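Local coordinates for protein rRNA adenine N-6-methyltransferase (Saccharopolyspora erythraea, PDB 6NVM) that transfers two methyl groups from S-adenosyl-L-methionine to a single adenine of 23S rRNA, which lowers ribosome affinity for macrolide, lincosamide and streptogramin B antibiotics, at residues G139-G144 with A162-Q167; L168-K173 with A214-R219; R172-D177 with F192-V197. All coordinates share one frame; numbering follows the deposited sequence. Where two conformers were deposited one is given.

Overall arrangement
All three contacts lie in the Rossmann-like methyltransferase fold. They run from the middle of its mixed sheet, at contact 1, outward to its edge strand 192-200, at contact 3. Contact 1 is partly buried. It pairs two parallel strands through backbone hydrogen bonds beside the predicted S-adenosyl-L-methionine site. Contacts 2 and 3 share helix 168-175, which follows directly on strand 159-167 of contact 1. Contact 2 is the buried one: alanines, a leucine, a methionine and a phenylalanine pack the helix on strand 213-220. Contact 3 sets the end of the same helix on strand 192-200. It runs from buried tryptophan to exposed aspartate, and its chemistry mixes aromatic rings with polar groups. The salt bridge Arg217-Glu195 ties contacts 2 and 3 together.

Contact 1: G139-G144 with A162-Q167; sequences GAIPYG and ATMVTQ
Gly139 and Ile141 bond to strand 159-167 through backbone groups, in parallel register. Gly139 N donates to Thr163 O at 3.0 Å. Val165 N donates back to Gly139 O at 2.9 Å. Ile141 N reaches Val165 O at 3.1 Å, and this bond is nearly straight, 171° at the hydrogen. Gly139 O also takes a CA-H contact from Met164 CA at 3.2 Å, giving that oxygen two donors. Side chains add less. Ala140 CB faces Val165 CB at 4.4 Å on one side of the sheet. Ile141 CG1 lies 4.2 Å from Met164 CG, and its chi2 of -54° turns CD1 back toward Gly139. Farther along, the side chains of Gln167 and Tyr143 cross obliquely, with amide and ring planes 22° apart. Gln167 NE2 is 3.5 Å from Tyr143 CD1, oblique to the ring.

The contact closes a beta-alpha-beta crossover whose helix, 146-155, packs against Ile141. Thr146 OG1 hydrogen-bonds with the carbonyls of Pro142 and Tyr143, which share its one proton. Ala140 is a predicted S-adenosyl-L-methionine site residue, near Gly78, another. The sequence Ala-Ile-Pro-Tyr matches motif IV of adenine N6-methyltransferases, which in relatives meets the target base. A similar role is probable here. Backbone bonds thus fix where this motif leaves the sheet, while the Tyr143 side chain is poorly ordered in the crystal, consistent with mobility.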
# COMPACT_ATOMS: atom_id res chain seq x y z
N GLY A 139 -6.22 -6.64 -5.22
CA GLY A 139 -7.47 -6.69 -4.48
C GLY A 139 -8.35 -5.48 -4.71
O GLY A 139 -7.88 -4.36 -4.88
N ALA A 140 -9.66 -5.74 -4.71
CA ALA A 140 -10.68 -4.71 -4.57
C ALA A 140 -11.18 -4.79 -3.13
O ALA A 140 -11.78 -5.79 -2.73
CB ALA A 140 -11.83 -4.92 -5.56
N ILE A 141 -10.91 -3.76 -2.35
CA ILE A 141 -11.00 -3.83 -0.90
C ILE A 141 -12.26 -3.10 -0.45
O ILE A 141 -12.42 -1.91 -0.76
CB ILE A 141 -9.76 -3.23 -0.23
CG1 ILE A 141 -8.49 -3.72 -0.93
CG2 ILE A 141 -9.74 -3.60 1.24
CD1 ILE A 141 -8.37 -5.23 -1.04
N PRO A 142 -13.16 -3.75 0.30
CA PRO A 142 -14.26 -3.02 0.94
C PRO A 142 -13.76 -1.96 1.91
O PRO A 142 -12.67 -2.06 2.48
CB PRO A 142 -15.04 -4.12 1.67
CG PRO A 142 -14.68 -5.38 0.98
CD PRO A 142 -13.27 -5.20 0.50
N TYR A 143 -14.60 -0.94 2.11
CA TYR A 143 -14.18 0.24 2.86
C TYR A 143 -13.69 -0.10 4.26
O TYR A 143 -12.72 0.50 4.75
CB TYR A 143 -15.35 1.24 2.92
CG TYR A 143 -15.38 2.08 4.18
CD1 TYR A 143 -14.53 3.17 4.33
CD2 TYR A 143 -16.27 1.80 5.20
CE1 TYR A 143 -14.56 3.95 5.47
CE2 TYR A 143 -16.31 2.58 6.35
CZ TYR A 143 -15.45 3.65 6.48
OH TYR A 143 -15.49 4.42 7.61
N GLY A 144 -14.34 -1.05 4.93
CA GLY A 144 -14.10 -1.25 6.35
C GLY A 144 -12.86 -2.05 6.73
O GLY A 144 -12.58 -2.16 7.93
N ALA A 162 1.72 -4.78 -4.33
CA ALA A 162 0.34 -4.90 -3.92
C ALA A 162 -0.44 -3.82 -4.66
O ALA A 162 -0.13 -2.63 -4.53
CB ALA A 162 0.18 -4.73 -2.40
N THR A 163 -1.41 -4.24 -5.46
CA THR A 163 -2.22 -3.34 -6.26
C THR A 163 -3.64 -3.41 -5.72
O THR A 163 -4.23 -4.50 -5.66
CB THR A 163 -2.17 -3.74 -7.74
OG1 THR A 163 -0.81 -3.70 -8.18
CG2 THR A 163 -2.99 -2.79 -8.59
N MET A 164 -4.19 -2.27 -5.34
CA MET A 164 -5.45 -2.24 -4.60
C MET A 164 -6.36 -1.16 -5.16
O MET A 164 -5.91 -0.06 -5.48
CB MET A 164 -5.20 -1.98 -3.11
CG MET A 164 -4.56 -3.14 -2.39
SD MET A 164 -3.95 -2.67 -0.76
CE MET A 164 -2.50 -1.72 -1.20
N VAL A 165 -7.64 -1.49 -5.26
CA VAL A 165 -8.70 -0.53 -5.51
C VAL A 165 -9.29 -0.17 -4.15
O VAL A 165 -9.80 -1.05 -3.45
CB VAL A 165 -9.78 -1.09 -6.45
CG1 VAL A 165 -10.88 -0.07 -6.67
CG2 VAL A 165 -9.16 -1.51 -7.76
N THR A 166 -9.19 1.10 -3.78
CA THR A 166 -9.67 1.59 -2.49
C THR A 166 -10.54 2.82 -2.71
O THR A 166 -10.68 3.32 -3.83
CB THR A 166 -8.50 1.94 -1.55
OG1 THR A 166 -7.84 3.12 -2.03
CG2 THR A 166 -7.50 0.80 -1.49
N GLN A 167 -11.12 3.33 -1.63
CA GLN A 167 -11.75 4.64 -1.70
C GLN A 167 -10.71 5.68 -2.09
O GLN A 167 -9.52 5.54 -1.78
CB GLN A 167 -12.41 5.00 -0.37
CG GLN A 167 -13.68 4.22 -0.08
CD GLN A 167 -14.45 4.78 1.10
OE1 GLN A 167 -13.95 5.62 1.84
NE2 GLN A 167 -15.68 4.31 1.27

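Contact 2: L168-K173 with A214-R219; sequences LEFARK and AIMRLR
Met216 SD meets the Phe170 ring at its edge, a Met-aromatic contact between a strand and the helix packed on it. The sulfur is 3.9 Å from Phe170 CE1 and 5.1 Å from the ring centroid. It sits 82° off the ring normal, close to the ring plane, and the two side chains cross at about a right angle. The setting is the alpha/beta packing of a Rossmann-like methyltransferase: helix 168-175 lies on strand 213-220 of the mixed sheet. The axes of segments 168-173 and 214-219 approach to 7.9 Å and run 31° apart.

Met216 holds CG between its backbone N and carbonyl carbon, chi1 63°, the crowded position. An extended chi2 takes SD to the helix, where SD also lies 3.9 Å from Ala171 CA. The bend at chi3 turns CE. The sulfur thus touches both the helix backbone and an aromatic edge. The contact between the segments is wholly apolar. Phe170 also touches Val150 of helix 146-155, which extends the apolar layer. The strand itself is held in the sheet by backbone bonds of Ala214 to Thr166 and of Met216 to Met164.

Leu168 points its CB away from the strand, yet its CD1 branch comes within 3.9 Å of Ala214 CB. Beside it, two small side chains permit close approach: Ala171 CB meets Ala214 CB at 3.7 Å.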
# COMPACT_ATOMS: atom_id res chain seq x y z
N LEU A 168 -11.16 6.72 -2.78
CA LEU A 168 -10.25 7.73 -3.30
C LEU A 168 -9.47 8.42 -2.19
O LEU A 168 -8.24 8.58 -2.28
CB LEU A 168 -11.03 8.76 -4.12
CG LEU A 168 -10.23 9.95 -4.68
CD1 LEU A 168 -9.11 9.48 -5.59
CD2 LEU A 168 -11.16 10.92 -5.40
N GLU A 169 -10.15 8.85 -1.13
CA GLU A 169 -9.47 9.63 -0.10
C GLU A 169 -8.43 8.80 0.64
O GLU A 169 -7.36 9.30 0.98
CB GLU A 169 -10.49 10.23 0.87
CG GLU A 169 -11.17 11.48 0.33
CD GLU A 169 -10.19 12.59 -0.01
OE1 GLU A 169 -9.11 12.64 0.62
OE2 GLU A 169 -10.49 13.40 -0.91
N PHE A 170 -8.74 7.52 0.89
CA PHE A 170 -7.75 6.64 1.50
C PHE A 170 -6.48 6.58 0.67
O PHE A 170 -5.36 6.68 1.20
CB PHE A 170 -8.35 5.24 1.67
CG PHE A 170 -7.40 4.25 2.29
CD1 PHE A 170 -6.47 3.58 1.50
CD2 PHE A 170 -7.43 4.01 3.65
CE1 PHE A 170 -5.59 2.67 2.06
CE2 PHE A 170 -6.55 3.11 4.22
CZ PHE A 170 -5.63 2.43 3.43
N ALA A 171 -6.63 6.42 -0.65
CA ALA A 171 -5.46 6.28 -1.52
C ALA A 171 -4.66 7.57 -1.58
O ALA A 171 -3.43 7.54 -1.65
CB ALA A 171 -5.91 5.86 -2.91
N ARG A 172 -5.35 8.72 -1.60
CA ARG A 172 -4.64 9.99 -1.66
C ARG A 172 -3.79 10.22 -0.41
O ARG A 172 -2.64 10.65 -0.51
CB ARG A 172 -5.63 11.14 -1.85
CG ARG A 172 -6.25 11.22 -3.24
CD ARG A 172 -6.93 12.56 -3.44
NE ARG A 172 -7.59 12.67 -4.74
CZ ARG A 172 -8.28 13.73 -5.14
NH1 ARG A 172 -8.41 14.78 -4.34
NH2 ARG A 172 -8.85 13.74 -6.34
N LYS A 173 -4.35 9.94 0.77
CA LYS A 173 -3.59 10.14 2.00
C LYS A 173 -2.38 9.22 2.05
O LYS A 173 -1.27 9.65 2.39
CB LYS A 173 -4.49 9.93 3.21
CG LYS A 173 -3.95 10.59 4.48
CD LYS A 173 -4.73 10.18 5.73
CE LYS A 173 -4.35 8.78 6.20
NZ LYS A 173 -4.66 8.57 7.65
N ALA A 214 -9.98 4.54 -6.21
CA ALA A 214 -8.68 4.79 -6.81
C ALA A 214 -7.91 3.49 -6.85
O ALA A 214 -8.18 2.56 -6.09
CB ALA A 214 -7.90 5.85 -6.02
N ILE A 215 -6.95 3.42 -7.77
CA ILE A 215 -5.96 2.35 -7.79
C ILE A 215 -4.70 2.90 -7.14
O ILE A 215 -4.20 3.96 -7.54
CB ILE A 215 -5.67 1.86 -9.21
CG1 ILE A 215 -6.95 1.38 -9.89
CG2 ILE A 215 -4.63 0.74 -9.17
CD1 ILE A 215 -6.81 1.17 -11.37
N MET A 216 -4.19 2.19 -6.14
CA MET A 216 -2.92 2.51 -5.52
C MET A 216 -2.07 1.24 -5.49
O MET A 216 -2.58 0.12 -5.52
CB MET A 216 -3.10 3.07 -4.10
CG MET A 216 -3.74 2.11 -3.11
SD MET A 216 -3.81 2.78 -1.43
CE MET A 216 -2.07 2.90 -1.03
N ARG A 217 -0.75 1.44 -5.43
CA ARG A 217 0.19 0.33 -5.47
C ARG A 217 1.28 0.52 -4.44
O ARG A 217 1.80 1.63 -4.27
CB ARG A 217 0.80 0.20 -6.88
CG ARG A 217 1.84 -0.91 -7.02
CD ARG A 217 2.26 -1.07 -8.48
NE ARG A 217 2.73 0.20 -9.05
CZ ARG A 217 2.93 0.42 -10.34
NH1 ARG A 217 2.71 -0.54 -11.23
NH2 ARG A 217 3.35 1.61 -10.75
N LEU A 218 1.60 -0.56 -3.73
CA LEU A 218 2.81 -0.65 -2.92
C LEU A 218 3.84 -1.50 -3.66
O LEU A 218 3.49 -2.52 -4.25
CB LEU A 218 2.53 -1.30 -1.56
CG LEU A 218 1.38 -0.76 -0.72
CD1 LEU A 218 1.33 -1.49 0.62
CD2 LEU A 218 1.54 0.72 -0.51
N ARG A 219 5.09 -1.06 -3.64
CA ARG A 219 6.20 -1.86 -4.17
C ARG A 219 7.22 -2.03 -3.05
O ARG A 219 7.72 -1.03 -2.52
CB ARG A 219 6.85 -1.20 -5.39
CG ARG A 219 5.87 -0.73 -6.46
CD ARG A 219 6.58 -0.17 -7.69
NE ARG A 219 7.23 -1.23 -8.45
CZ ARG A 219 8.51 -1.57 -8.34
NH1 ARG A 219 9.32 -0.92 -7.51
NH2 ARG A 219 8.99 -2.57 -9.06

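Contact 3: R172-D177 with F192-V197; sequences RKRTGD and FEWEFV
The Phe196 ring has the Asp177 carboxylate stacked over one face, the two planes 13° apart. Asp177 OD2 stands 3.9 Å above the ring plane, over its centre. Asp177 CG is anti to the backbone N, chi1 -171°, with OD1 3.7 Å from Phe196 CD2. Arg172 CG comes obliquely to Phe196 CE1 at 4.0 Å. The second flat group, Trp194, lies beside Arg174, the two side chains pointing the same way. Arg174 CB is 3.8 Å from Trp194 CZ3, and Trp194 CH2 lies at the guanidinium edge. Arg174 O approaches Trp194 CE3 obliquely at 3.3 Å and bonds to Thr185 OG1. Trp194 NE1 bonds to Thr188 OG1.

Thr175 packs on the strand backbone between Trp194 and Phe196. Its OG1 is 3.3 Å from Phe196 CB and bonds back to Ala171 O. Its CG2 lies 3.6 Å from Glu195 C; the Glu195 carboxylate pairs with Arg217. A Schellman motif with Gly176 at positive phi follows the helix, and Asp177 N bonds back to Arg172 O. Polar atoms of 172-177 thus lie against carbon without hydrogen-bonding to the strand. The carboxylate-ring stack is probably packing rather than electrostatic attraction. The exposed carboxylate is likely hydrated, and the Arg172 side chain touches Asp177.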
# COMPACT_ATOMS: atom_id res chain seq x y z
N ARG A 172 -5.35 8.72 -1.60
CA ARG A 172 -4.64 9.99 -1.66
C ARG A 172 -3.79 10.22 -0.41
O ARG A 172 -2.64 10.65 -0.51
CB ARG A 172 -5.63 11.14 -1.85
CG ARG A 172 -6.25 11.22 -3.24
CD ARG A 172 -6.93 12.56 -3.44
NE ARG A 172 -7.59 12.67 -4.74
CZ ARG A 172 -8.28 13.73 -5.14
NH1 ARG A 172 -8.41 14.78 -4.34
NH2 ARG A 172 -8.85 13.74 -6.34
N LYS A 173 -4.35 9.94 0.77
CA LYS A 173 -3.59 10.14 2.00
C LYS A 173 -2.38 9.22 2.05
O LYS A 173 -1.27 9.65 2.39
CB LYS A 173 -4.49 9.93 3.21
CG LYS A 173 -3.95 10.59 4.48
CD LYS A 173 -4.73 10.18 5.73
CE LYS A 173 -4.35 8.78 6.20
NZ LYS A 173 -4.66 8.57 7.65
N ARG A 174 -2.57 7.94 1.72
CA ARG A 174 -1.50 6.96 1.85
C ARG A 174 -0.41 7.14 0.80
O ARG A 174 0.69 6.60 0.97
CB ARG A 174 -2.07 5.54 1.75
CG ARG A 174 -3.04 5.16 2.87
CD ARG A 174 -2.35 5.14 4.24
NE ARG A 174 -3.27 4.73 5.31
CZ ARG A 174 -3.31 3.51 5.85
NH1 ARG A 174 -2.50 2.55 5.44
NH2 ARG A 174 -4.19 3.26 6.81
N THR A 175 -0.68 7.89 -0.27
CA THR A 175 0.31 8.15 -1.30
C THR A 175 0.76 9.61 -1.33
O THR A 175 1.56 9.97 -2.19
CB THR A 175 -0.24 7.78 -2.68
OG1 THR A 175 -1.40 8.58 -2.97
CG2 THR A 175 -0.62 6.30 -2.73
N GLY A 176 0.25 10.44 -0.42
CA GLY A 176 0.60 11.86 -0.43
C GLY A 176 0.21 12.57 -1.71
O GLY A 176 0.89 13.52 -2.12
N ASP A 177 -0.89 12.16 -2.34
CA ASP A 177 -1.22 12.66 -3.67
C ASP A 177 -1.63 14.12 -3.67
O ASP A 177 -1.55 14.77 -4.72
CB ASP A 177 -2.33 11.81 -4.29
CG ASP A 177 -2.58 12.14 -5.75
OD1 ASP A 177 -1.64 12.03 -6.55
OD2 ASP A 177 -3.72 12.51 -6.09
N PHE A 192 9.12 0.45 1.45
CA PHE A 192 8.07 0.40 0.44
C PHE A 192 7.92 1.73 -0.28
O PHE A 192 7.95 2.79 0.34
CB PHE A 192 6.72 0.06 1.07
CG PHE A 192 6.53 -1.40 1.33
CD1 PHE A 192 6.96 -1.97 2.52
CD2 PHE A 192 5.91 -2.20 0.39
CE1 PHE A 192 6.79 -3.31 2.75
CE2 PHE A 192 5.73 -3.55 0.63
CZ PHE A 192 6.17 -4.10 1.81
N GLU A 193 7.74 1.66 -1.59
CA GLU A 193 7.21 2.77 -2.37
C GLU A 193 5.68 2.72 -2.32
O GLU A 193 5.08 1.64 -2.35
CB GLU A 193 7.71 2.71 -3.82
CG GLU A 193 9.22 2.58 -3.97
CD GLU A 193 9.67 2.30 -5.40
OE1 GLU A 193 8.81 2.01 -6.26
OE2 GLU A 193 10.89 2.36 -5.67
N TRP A 194 5.06 3.89 -2.20
CA TRP A 194 3.61 4.04 -2.22
C TRP A 194 3.27 4.93 -3.40
O TRP A 194 3.73 6.07 -3.48
CB TRP A 194 3.08 4.67 -0.92
CG TRP A 194 3.36 3.90 0.36
CD1 TRP A 194 4.58 3.63 0.90
CD2 TRP A 194 2.39 3.37 1.26
NE1 TRP A 194 4.43 2.94 2.08
CE2 TRP A 194 3.09 2.77 2.33
CE3 TRP A 194 0.99 3.33 1.27
CZ2 TRP A 194 2.45 2.13 3.39
CZ3 TRP A 194 0.35 2.69 2.32
CH2 TRP A 194 1.08 2.10 3.37
N GLU A 195 2.44 4.42 -4.32
CA GLU A 195 2.20 5.09 -5.58
C GLU A 195 0.71 5.22 -5.84
O GLU A 195 -0.04 4.25 -5.70
CB GLU A 195 2.90 4.34 -6.73
CG GLU A 195 4.42 4.27 -6.57
CD GLU A 195 5.11 3.37 -7.59
OE1 GLU A 195 4.40 2.67 -8.35
OE2 GLU A 195 6.36 3.37 -7.63
N PHE A 196 0.28 6.43 -6.21
CA PHE A 196 -1.10 6.68 -6.63
C PHE A 196 -1.17 6.46 -8.13
O PHE A 196 -0.45 7.10 -8.90
CB PHE A 196 -1.52 8.10 -6.27
CG PHE A 196 -2.95 8.42 -6.62
CD1 PHE A 196 -3.96 8.21 -5.70
CD2 PHE A 196 -3.28 8.93 -7.86
CE1 PHE A 196 -5.27 8.50 -6.01
CE2 PHE A 196 -4.59 9.23 -8.18
CZ PHE A 196 -5.58 9.01 -7.25
N VAL A 197 -2.04 5.54 -8.57
CA VAL A 197 -2.10 5.21 -9.99
C VAL A 197 -3.17 6.07 -10.67
O VAL A 197 -2.86 6.83 -11.59
CB VAL A 197 -2.36 3.71 -10.20
CG1 VAL A 197 -2.56 3.40 -11.68
CG2 VAL A 197 -1.19 2.90 -9.65